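PDB 3WO8: beta-N-acetylglucosaminidase from Thermotoga maritima, which probably hydrolyses terminal non-reducing N-acetyl-D-hexosamine residues from N-acetyl-beta-D-hexosaminides, as a family 3 glycoside hydrolase. Local coordinates for residues L56-L70 / L324-D338. Sequence-based numbering, arbitrary orientation.
Sequences LMDFMSFLSKEGDFL and LAFAKKNSGVGFLAD
The carboxylate of Asp68 receives the ammonium group of Lys329 on the syn side of OD1, the nitrogen lying 27° out of the carboxylate plane; this salt bridge is short, with Lys329 NZ 2.8 Å from Asp68 OD1. The same ammonium donates to Leu324 O from above the plane of that carbonyl, while Ala327 N reaches the oxygen from the opposite face. The lysine thereby ties the backbone at Leu324 to the loop that follows helix 56-66. A leucine in place of Asp68 would probably leave the Lys329 ammonium without its carboxylate mate and its chain freer to swing away from Leu324 O. At the flat carboxylate of Asp338, Lys65 NZ and Ser61 OG both reach OD1, the lysine across 3.2 Å as a weak salt bridge and the hydroxyl through a weak hydrogen bond. The fold is a TIM barrel: strand 70-72 belongs to its parallel sheet, helix 53-66 packs outside it, and the chain after Ala327 runs on from helix 310-326 toward the helix that holds Leu336 and Ala337. On the way it makes a type II' turn from Ser331 to Gly334, and the segment 334-338 crosses helix 56-66 at -97°, their axes 7.3 Å apart at closest approach. Gly334 permits this approach: its CA lies 3.6 Å from Met57 O, and a CB there would sit tight against Ser61 N and clash with Ser331 O. With CG anti to its carbonyl carbon (chi1 -70°) and an extended chain, Met57 crosses Val333 at about a right angle, CG on Val333 CG1 at 3.5 Å, and carries CE on to Leu336 CD1. Val333 and Leu336 also pack against Pro87 and Ser88 of the second subunit, respectively. Near the barrel strand, Leu70 CD2 rests 3.4 Å from Leu324 CD1 and reaches Ala327 CB.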
# COMPACT_ATOMS: atom_id res chain seq x y z
N LEU B 56 3.62 -12.76 1.48
CA LEU B 56 4.54 -11.82 2.08
C LEU B 56 4.51 -11.95 3.58
O LEU B 56 5.54 -11.96 4.23
CB LEU B 56 4.22 -10.38 1.69
CG LEU B 56 5.19 -9.42 2.36
CD1 LEU B 56 6.64 -9.76 1.99
CD2 LEU B 56 4.85 -8.01 2.01
N MET B 57 3.31 -12.07 4.14
CA MET B 57 3.19 -12.21 5.57
C MET B 57 3.79 -13.51 6.11
O MET B 57 4.50 -13.52 7.10
CB MET B 57 1.72 -12.07 6.01
CG MET B 57 1.16 -10.65 5.87
SD MET B 57 -0.64 -10.59 5.97
CE MET B 57 -0.78 -8.80 5.79
N ASP B 58 3.50 -14.62 5.48
CA ASP B 58 4.00 -15.89 6.02
C ASP B 58 5.48 -15.95 5.82
O ASP B 58 6.17 -16.51 6.64
CB ASP B 58 3.36 -17.07 5.34
CG ASP B 58 3.37 -18.30 6.20
OD1 ASP B 58 3.08 -18.14 7.41
OD2 ASP B 58 3.64 -19.41 5.67
N PHE B 59 5.99 -15.33 4.77
CA PHE B 59 7.42 -15.32 4.53
C PHE B 59 8.10 -14.54 5.64
O PHE B 59 9.10 -14.95 6.14
CB PHE B 59 7.73 -14.75 3.13
CG PHE B 59 9.10 -15.11 2.57
CD1 PHE B 59 9.97 -15.96 3.22
CD2 PHE B 59 9.50 -14.55 1.37
CE1 PHE B 59 11.21 -16.23 2.69
CE2 PHE B 59 10.71 -14.83 0.82
CZ PHE B 59 11.58 -15.67 1.48
N MET B 60 7.55 -13.41 6.05
CA MET B 60 8.20 -12.58 7.07
C MET B 60 8.09 -13.28 8.42
O MET B 60 8.98 -13.22 9.24
CB MET B 60 7.52 -11.20 7.15
CG MET B 60 7.79 -10.28 5.98
SD MET B 60 9.50 -9.75 6.07
CE MET B 60 9.55 -8.52 4.77
N SER B 61 6.96 -13.91 8.67
CA SER B 61 6.79 -14.68 9.88
C SER B 61 7.82 -15.80 9.99
O SER B 61 8.37 -16.05 11.04
CB SER B 61 5.42 -15.33 9.89
OG SER B 61 5.28 -16.07 11.06
N PHE B 62 8.02 -16.52 8.89
CA PHE B 62 9.05 -17.53 8.78
C PHE B 62 10.44 -16.93 9.02
O PHE B 62 11.21 -17.47 9.81
CB PHE B 62 8.98 -18.22 7.42
CG PHE B 62 10.14 -19.12 7.14
CD1 PHE B 62 10.17 -20.40 7.67
CD2 PHE B 62 11.20 -18.68 6.37
CE1 PHE B 62 11.24 -21.25 7.43
CE2 PHE B 62 12.28 -19.51 6.13
CZ PHE B 62 12.29 -20.81 6.65
N LEU B 63 10.79 -15.84 8.35
CA LEU B 63 12.14 -15.34 8.47
C LEU B 63 12.34 -14.95 9.90
O LEU B 63 13.43 -15.04 10.48
CB LEU B 63 12.39 -14.15 7.59
CG LEU B 63 12.35 -14.52 6.13
CD1 LEU B 63 12.23 -13.28 5.25
CD2 LEU B 63 13.60 -15.31 5.77
N SER B 64 11.25 -14.52 10.50
CA SER B 64 11.35 -13.95 11.82
C SER B 64 11.72 -15.02 12.83
O SER B 64 12.65 -14.85 13.61
CB SER B 64 10.03 -13.27 12.19
OG SER B 64 10.19 -12.53 13.36
N LYS B 65 10.97 -16.11 12.81
CA LYS B 65 11.25 -17.31 13.62
C LYS B 65 12.61 -17.97 13.35
O LYS B 65 13.16 -18.58 14.26
CB LYS B 65 10.15 -18.37 13.40
CG LYS B 65 8.78 -17.99 13.95
CD LYS B 65 7.86 -19.22 13.98
CE LYS B 65 6.50 -18.99 13.33
NZ LYS B 65 5.65 -18.09 14.15
N GLU B 66 13.14 -17.84 12.13
CA GLU B 66 14.36 -18.53 11.67
C GLU B 66 15.67 -17.83 11.94
O GLU B 66 16.68 -18.48 11.98
CB GLU B 66 14.34 -18.76 10.14
CG GLU B 66 13.72 -20.07 9.70
CD GLU B 66 14.51 -21.30 10.11
OE1 GLU B 66 13.86 -22.32 10.47
OE2 GLU B 66 15.76 -21.27 10.06
N GLY B 67 15.68 -16.51 12.05
CA GLY B 67 16.94 -15.80 12.23
C GLY B 67 17.00 -14.30 11.96
O GLY B 67 16.02 -13.56 12.06
N ASP B 68 18.18 -13.86 11.61
CA ASP B 68 18.43 -12.46 11.55
C ASP B 68 18.92 -12.21 10.14
O ASP B 68 19.99 -12.70 9.80
CB ASP B 68 19.46 -12.11 12.63
CG ASP B 68 19.75 -10.63 12.70
OD1 ASP B 68 18.81 -9.82 12.79
OD2 ASP B 68 20.94 -10.27 12.69
N PHE B 69 18.13 -11.49 9.33
CA PHE B 69 18.43 -11.25 7.91
C PHE B 69 18.39 -9.81 7.47
O PHE B 69 17.92 -8.93 8.16
CB PHE B 69 17.43 -11.94 7.00
CG PHE B 69 17.18 -13.37 7.34
CD1 PHE B 69 16.31 -13.70 8.35
CD2 PHE B 69 17.78 -14.39 6.62
CE1 PHE B 69 16.04 -15.04 8.66
CE2 PHE B 69 17.54 -15.73 6.93
CZ PHE B 69 16.66 -16.06 7.96
N LEU B 70 18.91 -9.61 6.27
CA LEU B 70 18.80 -8.38 5.58
C LEU B 70 17.75 -8.60 4.54
O LEU B 70 18.00 -9.32 3.59
CB LEU B 70 20.10 -8.04 4.89
CG LEU B 70 21.23 -7.73 5.84
CD1 LEU B 70 22.44 -7.29 5.04
CD2 LEU B 70 20.83 -6.65 6.84
N LEU B 324 24.09 -6.23 10.03
CA LEU B 324 23.05 -6.97 10.64
C LEU B 324 22.80 -6.48 12.06
O LEU B 324 21.64 -6.31 12.48
CB LEU B 324 23.43 -8.44 10.65
CG LEU B 324 22.32 -9.43 10.36
CD1 LEU B 324 21.50 -9.05 9.15
CD2 LEU B 324 22.93 -10.81 10.17
N ALA B 325 23.88 -6.26 12.81
CA ALA B 325 23.76 -5.82 14.20
C ALA B 325 23.18 -4.42 14.37
O ALA B 325 22.65 -4.12 15.42
CB ALA B 325 25.08 -5.91 14.92
N PHE B 326 23.25 -3.55 13.36
CA PHE B 326 22.52 -2.29 13.43
C PHE B 326 21.25 -2.20 12.57
O PHE B 326 20.58 -1.19 12.58
CB PHE B 326 23.43 -1.06 13.22
CG PHE B 326 24.08 -0.96 11.86
CD1 PHE B 326 23.33 -0.92 10.70
CD2 PHE B 326 25.46 -0.84 11.77
CE1 PHE B 326 23.96 -0.81 9.47
CE2 PHE B 326 26.09 -0.73 10.54
CZ PHE B 326 25.34 -0.71 9.38
N ALA B 327 20.89 -3.23 11.84
CA ALA B 327 19.66 -3.19 11.07
C ALA B 327 18.50 -3.40 12.02
O ALA B 327 18.63 -4.17 12.97
CB ALA B 327 19.67 -4.25 9.99
N LYS B 328 17.39 -2.72 11.73
CA LYS B 328 16.10 -2.94 12.41
C LYS B 328 15.69 -4.42 12.38
O LYS B 328 16.09 -5.16 11.49
CB LYS B 328 14.98 -2.10 11.76
CG LYS B 328 15.15 -0.59 11.89
CD LYS B 328 15.57 -0.16 13.29
CE LYS B 328 15.24 1.30 13.54
NZ LYS B 328 15.84 1.75 14.81
N LYS B 329 14.87 -4.84 13.33
CA LYS B 329 14.66 -6.26 13.57
C LYS B 329 13.22 -6.76 13.71
O LYS B 329 13.00 -7.96 13.76
CB LYS B 329 15.44 -6.66 14.84
CG LYS B 329 16.97 -6.59 14.67
CD LYS B 329 17.71 -7.55 15.62
CE LYS B 329 19.22 -7.35 15.57
NZ LYS B 329 19.78 -7.58 14.20
N ASN B 330 12.24 -5.87 13.82
CA ASN B 330 10.83 -6.26 14.02
C ASN B 330 10.33 -7.28 13.00
O ASN B 330 10.87 -7.35 11.89
CB ASN B 330 9.91 -5.02 14.06
CG ASN B 330 9.78 -4.32 12.70
OD1 ASN B 330 8.66 -3.94 12.31
ND2 ASN B 330 10.89 -4.11 11.99
N SER B 331 9.31 -8.08 13.39
CA SER B 331 8.72 -9.13 12.49
C SER B 331 7.93 -8.56 11.34
O SER B 331 7.47 -9.31 10.44
CB SER B 331 7.82 -10.17 13.22
OG SER B 331 6.86 -9.60 14.06
N GLY B 332 7.76 -7.24 11.38
CA GLY B 332 6.90 -6.55 10.46
C GLY B 332 5.57 -7.28 10.34
O GLY B 332 5.03 -7.91 11.29
N VAL B 333 5.10 -7.23 9.11
CA VAL B 333 3.81 -7.73 8.69
C VAL B 333 3.58 -9.23 9.10
O VAL B 333 2.44 -9.72 9.26
CB VAL B 333 3.75 -7.38 7.19
CG1 VAL B 333 3.97 -8.57 6.32
CG2 VAL B 333 2.50 -6.62 6.87
N GLY B 334 4.69 -9.91 9.37
CA GLY B 334 4.69 -11.25 9.93
C GLY B 334 3.74 -11.50 11.09
O GLY B 334 3.15 -12.61 11.21
N PHE B 335 3.58 -10.50 11.96
CA PHE B 335 2.73 -10.75 13.13
C PHE B 335 1.32 -10.99 12.65
O PHE B 335 0.53 -11.66 13.33
CB PHE B 335 2.82 -9.65 14.20
CG PHE B 335 2.05 -8.37 13.90
CD1 PHE B 335 2.58 -7.40 13.06
CD2 PHE B 335 0.84 -8.10 14.53
CE1 PHE B 335 1.90 -6.22 12.81
CE2 PHE B 335 0.15 -6.93 14.29
CZ PHE B 335 0.69 -5.98 13.43
N LEU B 336 0.99 -10.46 11.46
CA LEU B 336 -0.36 -10.57 11.04
C LEU B 336 -0.65 -12.06 10.69
O LEU B 336 -1.73 -12.58 10.93
CB LEU B 336 -0.67 -9.56 9.92
CG LEU B 336 -0.77 -8.15 10.49
CD1 LEU B 336 -0.73 -7.05 9.44
CD2 LEU B 336 -2.02 -7.98 11.33
N ALA B 337 0.33 -12.74 10.14
CA ALA B 337 0.19 -14.20 9.97
C ALA B 337 -0.16 -14.87 11.28
O ALA B 337 -1.09 -15.69 11.35
CB ALA B 337 1.47 -14.79 9.40
N ASP B 338 0.57 -14.51 12.32
CA ASP B 338 0.40 -15.18 13.60
C ASP B 338 -0.92 -14.84 14.15
O ASP B 338 -1.62 -15.75 14.66
CB ASP B 338 1.48 -14.78 14.60
CG ASP B 338 2.85 -15.12 14.14
OD1 ASP B 338 3.05 -16.22 13.60
OD2 ASP B 338 3.73 -14.27 14.31